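Local atomic coordinates of probable AP endonuclease (African swine fever virus, PDB entry 6KI3), a protein that probably cleaves the DNA backbone on the 5' side of abasic sites as a zinc-dependent endonuclease of DNA repair, and probably also removes mismatched 3' ends. Residues S159-I164 against G202-S207. Residues are numbered along the deposited sequence; the frame is centred on the assembly and turned at random.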
loop_
_atom_site.group_PDB
_atom_site.type_symbol
_atom_site.label_atom_id
_atom_site.label_comp_id
_atom_site.label_asym_id
_atom_site.label_seq_id
_atom_site.Cartn_x
_atom_site.Cartn_y
_atom_site.Cartn_z
ATOM N N SER A 159 8.804 12.183 -0.794
ATOM C CA SER A 159 9.353 11.186 -1.699
ATOM C C SER A 159 10.870 11.122 -1.684
ATOM O O SER A 159 11.430 10.099 -2.095
ATOM C CB SER A 159 8.877 11.443 -3.137
ATOM O OG SER A 159 7.472 11.278 -3.238
ATOM N N THR A 160 11.549 12.172 -1.236
ATOM C CA THR A 160 12.982 12.124 -1.004
ATOM C C THR A 160 13.252 11.701 0.433
ATOM O O THR A 160 12.448 11.951 1.335
ATOM C CB THR A 160 13.630 13.482 -1.278
ATOM O OG1 THR A 160 12.959 14.497 -0.521
ATOM C CG2 THR A 160 13.548 13.820 -2.760
ATOM N N MET A 161 14.398 11.050 0.640
ATOM C CA MET A 161 14.713 10.535 1.967
ATOM C C MET A 161 14.904 11.657 2.977
ATOM O O MET A 161 14.717 11.442 4.180
ATOM C CB MET A 161 15.957 9.651 1.909
ATOM C CG MET A 161 15.961 8.547 2.950
ATOM S SD MET A 161 14.453 7.562 2.869
ATOM C CE MET A 161 14.545 6.951 1.188
ATOM N N GLU A 162 15.268 12.856 2.515
ATOM C CA GLU A 162 15.394 13.991 3.423
ATOM C C GLU A 162 14.044 14.362 4.022
ATOM O O GLU A 162 13.921 14.561 5.236
ATOM C CB GLU A 162 16.009 15.183 2.690
ATOM N N GLN A 163 13.011 14.455 3.180
ATOM C CA GLN A 163 11.680 14.773 3.685
ATOM C C GLN A 163 11.083 13.611 4.469
ATOM O O GLN A 163 10.327 13.834 5.422
ATOM C CB GLN A 163 10.755 15.168 2.535
ATOM C CG GLN A 163 11.077 16.516 1.914
ATOM C CD GLN A 163 9.881 17.132 1.213
ATOM O OE1 GLN A 163 8.920 16.440 0.878
ATOM N NE2 GLN A 163 9.933 18.441 0.994
ATOM N N ILE A 164 11.406 12.373 4.090
ATOM C CA ILE A 164 10.914 11.221 4.840
ATOM C C ILE A 164 11.583 11.148 6.208
ATOM O O ILE A 164 10.920 10.904 7.224
ATOM C CB ILE A 164 11.124 9.926 4.035
ATOM C CG1 ILE A 164 10.301 9.955 2.746
ATOM C CG2 ILE A 164 10.755 8.710 4.873
ATOM C CD1 ILE A 164 10.366 8.669 1.950
ATOM N N GLY A 202 18.644 1.600 -6.080
ATOM C CA GLY A 202 19.572 1.186 -5.039
ATOM C C GLY A 202 20.067 2.345 -4.196
ATOM O O GLY A 202 20.217 2.219 -2.978
ATOM N N GLN A 203 20.329 3.489 -4.830
ATOM C CA GLN A 203 20.752 4.665 -4.076
ATOM C C GLN A 203 19.636 5.163 -3.165
ATOM O O GLN A 203 19.883 5.511 -2.005
ATOM C CB GLN A 203 21.198 5.770 -5.033
ATOM N N TRP A 204 18.401 5.193 -3.672
ATOM C CA TRP A 204 17.272 5.630 -2.856
ATOM C C TRP A 204 16.988 4.641 -1.732
ATOM O O TRP A 204 16.723 5.046 -0.594
ATOM C CB TRP A 204 16.037 5.814 -3.740
ATOM C CG TRP A 204 14.901 6.534 -3.075
ATOM C CD1 TRP A 204 14.680 7.881 -3.067
ATOM C CD2 TRP A 204 13.825 5.947 -2.333
ATOM N NE1 TRP A 204 13.536 8.168 -2.363
ATOM C CE2 TRP A 204 12.992 6.998 -1.902
ATOM C CE3 TRP A 204 13.488 4.633 -1.990
ATOM C CZ2 TRP A 204 11.844 6.778 -1.145
ATOM C CZ3 TRP A 204 12.346 4.417 -1.237
ATOM C CH2 TRP A 204 11.539 5.485 -0.823
ATOM N N LEU A 205 17.045 3.340 -2.029
ATOM C CA LEU A 205 16.754 2.335 -1.012
ATOM C C LEU A 205 17.877 2.219 0.011
ATOM O O LEU A 205 17.624 1.848 1.163
ATOM C CB LEU A 205 16.487 0.982 -1.672
ATOM C CG LEU A 205 15.132 0.851 -2.369
ATOM C CD1 LEU A 205 15.030 -0.462 -3.128
ATOM C CD2 LEU A 205 14.002 0.977 -1.358
ATOM N N ARG A 206 19.115 2.525 -0.383
ATOM C CA ARG A 206 20.207 2.540 0.586
ATOM C C ARG A 206 20.046 3.691 1.569
ATOM O O ARG A 206 20.278 3.526 2.773
ATOM C CB ARG A 206 21.553 2.630 -0.134
ATOM N N SER A 207 19.649 4.867 1.075
ATOM C CA SER A 207 19.364 5.985 1.967
ATOM C C SER A 207 18.189 5.677 2.885
ATOM O O SER A 207 18.095 6.238 3.983
ATOM C CB SER A 207 19.087 7.249 1.152
ATOM O OG SER A 207 17.968 7.068 0.302
#
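A tryptophan of one outer helix of the TIM barrel is held at its edge by a hydrogen bond from its indole N-H to a backbone carbonyl and covered on one face by a methionine methyl, joining helix 198-209 to the start of helix 161-174. W204 carries its CG anti to the backbone N (chi1 -168°), which brings the indole ring up to 159-164. There NE1 donates to the carbonyl of S159, just ahead of the helix whose N-cap is T160. The NE1 to S159 O distance is 2.9 Å; the oxygen lies close to the ring plane and receives the N-H within its carbonyl plane, although the N-H...O angle of 142° is somewhat bent. This bond ties down the indole edge, and M161 covers a face. Bent at both chi2 and chi3, the methionine chain folds over so that its terminal methyl CE sits above the six-membered ring, 3.6 Å from the centroid, in a CH-pi contact. SD stands farther off and oblique, making the looser part of a Met-aromatic contact. The same methyl approaches the W204 carbonyl, with CE 3.4 Å from O. Nearer the backbone, M161 CG packs against the S207 carbonyl, 3.3 Å from its O. The S207 hydroxyl is turned back to its own helix, where OG donates to W204 O (2.5 Å) from above the carbonyl plane, and it also borders the M161 chain. I164 adds its CD1 obliquely against the benzo side of the indole, 3.9 Å from CZ2. Beyond the pair, V193 also touches W204, while S159 lies about 6 Å, side chain to side chain, from the zinc ligand H187. The arrangement is helix-to-helix packing on the outside of a TIM barrel, here in the fold of the endonuclease IV family.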